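Local coordinates for protein ribonuclease-like 3 (Danio rerio, PDB 2VQ9) that cleaves RNA as a secreted pancreatic-type ribonuclease, promotes angiogenesis and kills bacteria, chiefly Gram-negative ones, by a route that does not need its nuclease activity, at residues V50-I56 with V68-I72; G62-K66 with G113-C119; E44-D48 with C119-E125. One frame throughout, in Å; residues are numbered along the deposited sequence.

Contact 1 of 3, residues V50-I56 with V68-I72; sequences VMRQRRI and VNTFI. Unlike the reference sequence in segment 50-56: Arg-55 (reference Gly).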
# COMPACT_ATOMS: atom_id res chain seq x y z
N VAL A 50 1.06 6.36 11.66
CA VAL A 50 0.07 5.55 10.93
C VAL A 50 0.39 4.05 11.01
O VAL A 50 -0.51 3.22 11.21
CB VAL A 50 -0.09 6.02 9.46
CG1 VAL A 50 -1.14 5.18 8.73
CG2 VAL A 50 -0.47 7.48 9.45
N MET A 51 1.67 3.69 10.87
CA MET A 51 2.04 2.27 11.03
C MET A 51 1.62 1.72 12.40
O MET A 51 1.17 0.59 12.51
CB MET A 51 3.55 2.11 10.81
CG MET A 51 4.00 2.29 9.33
SD MET A 51 3.36 1.06 8.15
CE MET A 51 4.37 -0.37 8.56
N ARG A 52 1.77 2.53 13.44
CA ARG A 52 1.40 2.14 14.80
C ARG A 52 -0.11 2.10 15.01
O ARG A 52 -0.67 1.11 15.51
CB ARG A 52 2.03 3.12 15.81
CG ARG A 52 1.71 2.75 17.29
CD ARG A 52 2.34 3.79 18.21
NE ARG A 52 1.96 5.13 17.78
CZ ARG A 52 0.75 5.69 17.93
NH1 ARG A 52 -0.27 5.05 18.53
NH2 ARG A 52 0.55 6.91 17.45
N GLN A 53 -0.76 3.18 14.61
CA GLN A 53 -2.20 3.32 14.83
C GLN A 53 -2.99 2.26 14.08
O GLN A 53 -3.93 1.63 14.64
CB GLN A 53 -2.61 4.73 14.41
CG GLN A 53 -3.87 5.24 15.05
CD GLN A 53 -3.91 6.76 15.06
OE1 GLN A 53 -3.71 7.40 16.10
NE2 GLN A 53 -4.08 7.33 13.90
N ARG A 54 -2.59 1.99 12.83
CA ARG A 54 -3.22 0.92 12.04
C ARG A 54 -2.73 -0.46 12.39
O ARG A 54 -3.26 -1.45 11.89
CB ARG A 54 -3.07 1.16 10.53
CG ARG A 54 -3.70 2.47 10.07
CD ARG A 54 -3.61 2.60 8.55
NE ARG A 54 -4.31 3.79 8.07
CZ ARG A 54 -4.62 3.99 6.79
NH1 ARG A 54 -4.24 3.07 5.89
NH2 ARG A 54 -5.28 5.09 6.41
N ARG A 55 -1.75 -0.52 13.28
CA ARG A 55 -1.14 -1.79 13.73
C ARG A 55 -0.69 -2.68 12.56
O ARG A 55 -1.07 -3.86 12.43
CB ARG A 55 -2.06 -2.53 14.72
CG ARG A 55 -1.30 -3.44 15.70
CD ARG A 55 -2.26 -4.16 16.66
NE ARG A 55 -1.56 -5.11 17.57
CZ ARG A 55 -1.31 -6.38 17.28
NH1 ARG A 55 -1.65 -6.85 16.10
NH2 ARG A 55 -0.70 -7.18 18.17
N ILE A 56 0.09 -2.09 11.67
CA ILE A 56 0.55 -2.82 10.48
C ILE A 56 1.74 -3.66 10.89
O ILE A 56 2.71 -3.14 11.43
CB ILE A 56 0.87 -1.84 9.32
CG1 ILE A 56 -0.46 -1.19 8.86
CG2 ILE A 56 1.57 -2.59 8.18
CD1 ILE A 56 -0.29 0.17 8.09
N VAL A 68 8.96 -3.13 5.41
CA VAL A 68 8.73 -2.16 4.35
C VAL A 68 7.26 -2.12 4.04
O VAL A 68 6.61 -3.18 3.87
CB VAL A 68 9.52 -2.54 3.02
CG1 VAL A 68 9.35 -1.41 1.96
CG2 VAL A 68 11.04 -2.76 3.33
N ASN A 69 6.73 -0.90 3.94
CA ASN A 69 5.30 -0.75 3.68
C ASN A 69 5.01 0.48 2.89
O ASN A 69 5.46 1.56 3.24
CB ASN A 69 4.46 -0.75 4.96
CG ASN A 69 2.96 -0.90 4.65
OD1 ASN A 69 2.57 -1.93 4.11
ND2 ASN A 69 2.13 0.14 4.95
N THR A 70 4.24 0.34 1.82
CA THR A 70 4.00 1.46 0.94
C THR A 70 2.56 1.96 1.08
O THR A 70 1.63 1.15 1.01
CB THR A 70 4.24 1.04 -0.54
OG1 THR A 70 5.60 0.58 -0.67
CG2 THR A 70 4.00 2.22 -1.51
N PHE A 71 2.41 3.27 1.29
CA PHE A 71 1.10 3.91 1.28
C PHE A 71 0.87 4.68 0.00
O PHE A 71 1.70 5.50 -0.41
CB PHE A 71 0.91 4.87 2.45
CG PHE A 71 0.89 4.20 3.78
CD1 PHE A 71 -0.24 3.53 4.21
CD2 PHE A 71 2.02 4.24 4.62
CE1 PHE A 71 -0.28 2.89 5.46
CE2 PHE A 71 2.00 3.61 5.89
CZ PHE A 71 0.83 2.91 6.29
N ILE A 72 -0.28 4.44 -0.62
CA ILE A 72 -0.67 5.24 -1.77
C ILE A 72 -1.36 6.49 -1.22
O ILE A 72 -2.29 6.38 -0.40
CB ILE A 72 -1.63 4.50 -2.64
CG1 ILE A 72 -0.99 3.17 -3.09
CG2 ILE A 72 -2.02 5.38 -3.84
CD1 ILE A 72 -2.03 2.13 -3.56
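At the substrate-binding strand of this ribonuclease, Val-50 and Met-51 of helix 47-53, with Arg-54 and Ile-56 just beyond it, close on Asn-69 and Phe-71 of strand 68-72. No hydrogen bond crosses; the evidence is side-chain packing round the outer end of the Phe-71 ring. Ile-56 CD1 comes in at the ring edge, 3.5 Å from Phe-71 CZ. Met-51 is bent at chi2 and chi3 (-64° and -75°), which curls its thioether back toward the strand and sets SD 3.6 Å from Phe-71 CZ. This is a Met-aromatic contact of oblique geometry, the sulfur 69° off the ring normal. The same SD lies 3.5 Å from Asn-69 ND2, while Met-51 CE rests 3.6 Å from Asn-69 CB. Val-50 CG1 reaches Phe-71 CZ at 3.9 Å.

Polar ends are held from outside: Asn-69 OD1 accepts from Lys-66 NZ and its ND2 donates to Gln-36 O, fixing the amide beside the catalytic His-37. Arg-54 marks a cleavage site of the chain; its guanidinium stands nearly perpendicular to the Phe-71 ring, with NH1 bonded to Thr-35 O and Val-38 O. Beyond the helix, Arg-55 takes a positive phi in a Schellman motif, with Ile-56 N bonding back to Met-51 O at 3.0 Å and the Ile-56 side chain pointing toward the strand. Such helix-on-sheet packing borders the substrate site in the pancreatic ribonuclease fold.

Contact 2 of 3, residues G62-K66 with G113-C119; sequences GNDCK and GERHPNC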
# COMPACT_ATOMS: atom_id res chain seq x y z
N GLY A 62 0.29 -11.41 15.78
CA GLY A 62 1.42 -10.93 16.54
C GLY A 62 1.64 -9.44 16.36
O GLY A 62 0.80 -8.72 15.83
N ASN A 63 2.80 -9.01 16.80
CA ASN A 63 3.06 -7.63 17.09
C ASN A 63 4.29 -7.04 16.37
O ASN A 63 4.74 -5.95 16.70
CB ASN A 63 3.35 -7.59 18.60
CG ASN A 63 3.08 -6.29 19.14
OD1 ASN A 63 2.45 -5.48 18.45
ND2 ASN A 63 3.57 -6.01 20.37
N ASP A 64 4.80 -7.76 15.39
CA ASP A 64 6.11 -7.45 14.82
C ASP A 64 6.04 -6.31 13.81
O ASP A 64 5.07 -6.21 13.08
CB ASP A 64 6.69 -8.70 14.14
CG ASP A 64 6.57 -9.91 15.02
OD1 ASP A 64 7.46 -10.08 15.86
OD2 ASP A 64 5.57 -10.65 14.92
N CYS A 65 7.04 -5.43 13.84
CA CYS A 65 7.12 -4.31 12.87
C CYS A 65 7.28 -4.85 11.45
O CYS A 65 8.17 -5.66 11.21
CB CYS A 65 8.35 -3.43 13.22
SG CYS A 65 8.39 -2.70 14.86
N LYS A 66 6.41 -4.42 10.53
CA LYS A 66 6.57 -4.69 9.10
C LYS A 66 7.80 -3.90 8.64
O LYS A 66 8.01 -2.74 9.07
CB LYS A 66 5.32 -4.27 8.34
CG LYS A 66 5.33 -4.78 6.88
CD LYS A 66 3.98 -4.61 6.21
CE LYS A 66 4.01 -5.32 4.86
NZ LYS A 66 3.06 -4.67 3.97
N GLY A 113 13.39 -0.76 15.91
CA GLY A 113 12.25 -1.37 16.59
C GLY A 113 11.92 -2.73 16.06
O GLY A 113 12.11 -3.00 14.88
N GLU A 114 11.42 -3.60 16.94
CA GLU A 114 11.07 -4.96 16.57
C GLU A 114 9.58 -5.19 16.73
O GLU A 114 9.00 -5.99 16.00
CB GLU A 114 11.81 -5.98 17.42
CG GLU A 114 13.31 -5.95 17.20
CD GLU A 114 13.88 -7.32 17.20
OE1 GLU A 114 13.71 -8.06 18.22
OE2 GLU A 114 14.48 -7.67 16.15
N ARG A 115 8.97 -4.53 17.72
CA ARG A 115 7.54 -4.70 17.94
C ARG A 115 6.85 -3.36 18.18
O ARG A 115 7.49 -2.41 18.68
CB ARG A 115 7.28 -5.67 19.12
CG ARG A 115 7.62 -7.14 18.83
CD ARG A 115 7.50 -8.04 20.09
NE ARG A 115 7.99 -9.39 19.80
CZ ARG A 115 9.21 -9.82 20.15
NH1 ARG A 115 10.02 -9.03 20.85
NH2 ARG A 115 9.59 -11.05 19.84
N HIS A 116 5.57 -3.25 17.83
CA HIS A 116 4.82 -2.04 18.21
C HIS A 116 4.84 -1.96 19.74
O HIS A 116 4.82 -2.99 20.41
CB HIS A 116 3.38 -2.10 17.69
CG HIS A 116 3.29 -2.07 16.19
ND1 HIS A 116 3.50 -0.92 15.47
CD2 HIS A 116 3.04 -3.05 15.29
CE1 HIS A 116 3.37 -1.19 14.18
NE2 HIS A 116 3.11 -2.48 14.05
N PRO A 117 4.89 -0.75 20.31
CA PRO A 117 4.78 0.57 19.70
C PRO A 117 6.13 1.20 19.37
O PRO A 117 6.24 2.42 19.30
CB PRO A 117 4.04 1.38 20.78
CG PRO A 117 4.52 0.76 22.09
CD PRO A 117 4.91 -0.68 21.79
N ASN A 118 7.14 0.36 19.14
CA ASN A 118 8.50 0.87 18.93
C ASN A 118 8.97 0.92 17.49
O ASN A 118 10.18 1.11 17.25
CB ASN A 118 9.50 0.08 19.79
CG ASN A 118 9.03 -0.09 21.20
OD1 ASN A 118 8.65 0.91 21.87
ND2 ASN A 118 9.00 -1.32 21.68
N CYS A 119 8.06 0.74 16.53
CA CYS A 119 8.43 0.73 15.11
C CYS A 119 8.72 2.15 14.62
O CYS A 119 7.87 3.05 14.73
CB CYS A 119 7.34 0.05 14.24
SG CYS A 119 6.76 -1.50 14.88
O HOH W 1 9.62 -8.83 16.15
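Covalently, Cys-65 and Cys-119 join the two loops through a left-handed disulfide, SG to SG 2.0 Å with chi3 -89°, close to the relaxed right-angle value. Cys-119 SG lies over one face of the His-116 ring, toward the rim, and Cys-65 SG farther above it, near the normal.

Two backbone hydrogen bonds lie either side of the Asp-64 and Arg-115 pair, a single non-hydrogen-bonded antiparallel bridge. His-116 N donates to Asn-63 O at 3.0 Å, the donor nearly in line with the C=O bond. Cys-65 N donates to Glu-114 O, also at 3.0 Å; the N-H points straight at the oxygen (170°) but comes from above the carbonyl plane. The Asn-63 amide adds a weak bond from ND2 to His-116 O, 3.3 Å long.

Water and charge act round Asp-64. One water donates to both Asp-64 OD1 and Glu-114 O. Asp-64 OD1 sits 4.0 Å from Arg-115 NE, well out of the guanidinium plane, an attraction of charges alone.

A covalent link, two good backbone bonds and His-116 NE2 held by Ile-56 O are consistent with a junction of limited freedom just before the substrate-binding run that begins at Lys-66.

Contact 3 of 3, residues E44-D48 with C119-E125; sequences EQTCD and CRYRGKE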
# COMPACT_ATOMS: atom_id res chain seq x y z
N GLU A 44 6.30 11.77 4.14
CA GLU A 44 7.57 11.11 4.49
C GLU A 44 7.87 11.07 5.99
O GLU A 44 8.49 10.12 6.46
CB GLU A 44 8.74 11.78 3.76
CG GLU A 44 8.72 11.55 2.24
CD GLU A 44 9.97 12.08 1.59
OE1 GLU A 44 10.66 12.93 2.22
OE2 GLU A 44 10.27 11.65 0.48
N GLN A 45 7.41 12.08 6.73
CA GLN A 45 7.69 12.22 8.16
C GLN A 45 6.62 11.60 9.09
O GLN A 45 6.75 11.63 10.33
CB GLN A 45 7.91 13.70 8.51
CG GLN A 45 9.07 14.38 7.77
CD GLN A 45 8.71 14.90 6.36
OE1 GLN A 45 7.53 14.87 5.94
NE2 GLN A 45 9.72 15.37 5.62
N THR A 46 5.57 11.02 8.50
CA THR A 46 4.50 10.48 9.34
C THR A 46 4.23 8.98 9.22
O THR A 46 3.14 8.47 9.60
CB THR A 46 3.22 11.32 9.23
OG1 THR A 46 2.90 11.51 7.85
CG2 THR A 46 3.48 12.71 9.86
N CYS A 47 5.21 8.25 8.69
CA CYS A 47 5.11 6.79 8.73
C CYS A 47 4.81 6.25 10.12
O CYS A 47 4.02 5.34 10.25
CB CYS A 47 6.42 6.14 8.24
SG CYS A 47 6.73 6.33 6.47
N ASP A 48 5.50 6.75 11.16
CA ASP A 48 5.48 6.07 12.47
C ASP A 48 4.09 6.06 13.08
O ASP A 48 3.61 5.02 13.52
CB ASP A 48 6.48 6.70 13.43
CG ASP A 48 7.92 6.53 12.99
OD1 ASP A 48 8.19 5.86 11.97
OD2 ASP A 48 8.81 7.06 13.68
N CYS A 119 8.06 0.74 16.53
CA CYS A 119 8.43 0.73 15.11
C CYS A 119 8.72 2.15 14.62
O CYS A 119 7.87 3.05 14.73
CB CYS A 119 7.34 0.05 14.24
SG CYS A 119 6.76 -1.50 14.88
N ARG A 120 9.95 2.36 14.13
CA ARG A 120 10.38 3.65 13.60
C ARG A 120 10.83 3.49 12.16
O ARG A 120 11.57 2.54 11.82
CB ARG A 120 11.51 4.29 14.46
CG ARG A 120 11.12 4.47 15.93
CD ARG A 120 12.27 5.08 16.70
NE ARG A 120 11.85 5.85 17.88
CZ ARG A 120 11.62 5.35 19.10
NH1 ARG A 120 11.74 4.05 19.35
NH2 ARG A 120 11.26 6.19 20.09
N TYR A 121 10.37 4.42 11.31
CA TYR A 121 10.50 4.29 9.85
C TYR A 121 11.14 5.52 9.24
O TYR A 121 11.01 6.63 9.78
CB TYR A 121 9.10 4.09 9.19
CG TYR A 121 8.49 2.78 9.54
CD1 TYR A 121 8.70 1.65 8.73
CD2 TYR A 121 7.71 2.64 10.70
CE1 TYR A 121 8.15 0.42 9.07
CE2 TYR A 121 7.18 1.41 11.08
CZ TYR A 121 7.43 0.30 10.26
OH TYR A 121 6.93 -0.89 10.59
N ARG A 122 11.81 5.34 8.11
CA ARG A 122 12.02 6.51 7.26
C ARG A 122 11.07 6.44 6.09
O ARG A 122 10.86 5.36 5.52
CB ARG A 122 13.47 6.63 6.77
CG ARG A 122 14.07 5.46 6.09
CD ARG A 122 15.53 5.81 5.63
NE ARG A 122 16.32 6.56 6.62
CZ ARG A 122 17.15 6.04 7.54
NH1 ARG A 122 17.31 4.73 7.67
NH2 ARG A 122 17.81 6.86 8.36
N GLY A 123 10.54 7.59 5.71
CA GLY A 123 9.64 7.64 4.55
C GLY A 123 10.25 8.26 3.31
O GLY A 123 11.06 9.21 3.38
N LYS A 124 9.86 7.73 2.16
CA LYS A 124 10.36 8.24 0.90
C LYS A 124 9.23 8.33 -0.13
O LYS A 124 8.60 7.33 -0.47
CB LYS A 124 11.48 7.34 0.35
CG LYS A 124 12.05 7.93 -0.97
CD LYS A 124 13.53 7.62 -1.15
CE LYS A 124 13.76 6.20 -1.59
NZ LYS A 124 15.18 6.04 -2.02
N GLU A 125 9.01 9.54 -0.63
CA GLU A 125 7.98 9.78 -1.63
C GLU A 125 8.53 9.51 -3.02
O GLU A 125 9.70 9.79 -3.30
CB GLU A 125 7.57 11.25 -1.51
CG GLU A 125 6.62 11.82 -2.51
CD GLU A 125 6.79 13.34 -2.54
OE1 GLU A 125 7.79 13.85 -3.14
OE2 GLU A 125 5.98 14.01 -1.89
O HOH W 2 11.56 9.78 7.16
O HOH W 3 5.20 2.86 14.13
O HOH W 4 11.12 7.47 12.60
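Two acidic side chains, each with CG anti to its own carbonyl carbon (chi1 -68° in Glu-44, -65° in Asp-48), are swung by these torsions onto the backbone of residues 119-125. They fasten the turn leading into helix 47-53, and the helix's first turn, to the long strand 120-135 of the ribonuclease A-type sheet. Glu-44, extended beyond CG, carries OE2 to within 2.7 Å of Glu-125 N; the bond is nearly straight and uses the anti lone pair. Asp-48 OD1 accepts from Tyr-121 N at 2.7 Å, but this bond is clearly bent, met on the syn side and 21° out of the carboxylate plane. Lying in the first turn of the helix, the Asp-48 carboxylate is probably favoured as an anion by the helix N terminus.

Between these two grips the chains pack closely. Cys-47 CB touches Tyr-121 CB at 3.5 Å, and its sulfur, disulfide-bonded to Cys-108 of strand 103-112, lies 3.7 Å from Gly-123 CA. With no side chain on Gly-123, Glu-44 O can approach that CA to 3.3 Å in a CA-H...O contact.

Three waters bridge the segments: Glu-44 O to Gly-123 N, Asp-48 O to Cys-119 O, and Asp-48 OD2 to Tyr-121 O. The Tyr-121 hydroxyl is bonded beyond the contact, to Lys-66 O. Nearer the backbone, Asp-48 OD1 lies in the plane of the Tyr-121 ring at its edge, 3.5 Å from Tyr-121 CD2.

From the N terminus, residues 44-48 come first and meet 119-125 last, so contact 3 closes the outermost loop and both other contacts nest inside it. Helix 47-53 runs on into 50-56, where contact 1 closes a short loop at strand 68-72. Residues 62-66 lie within that loop but pair with 113-119, so contacts 1 and 2 cross. Contact 2 thereby ties the loop before strand 68-72 to the loop between strands 103-112 and 120-135. Contacts 2 and 3 share Cys-119. Met-51 CE packs against Tyr-121 OH between contacts 1 and 3.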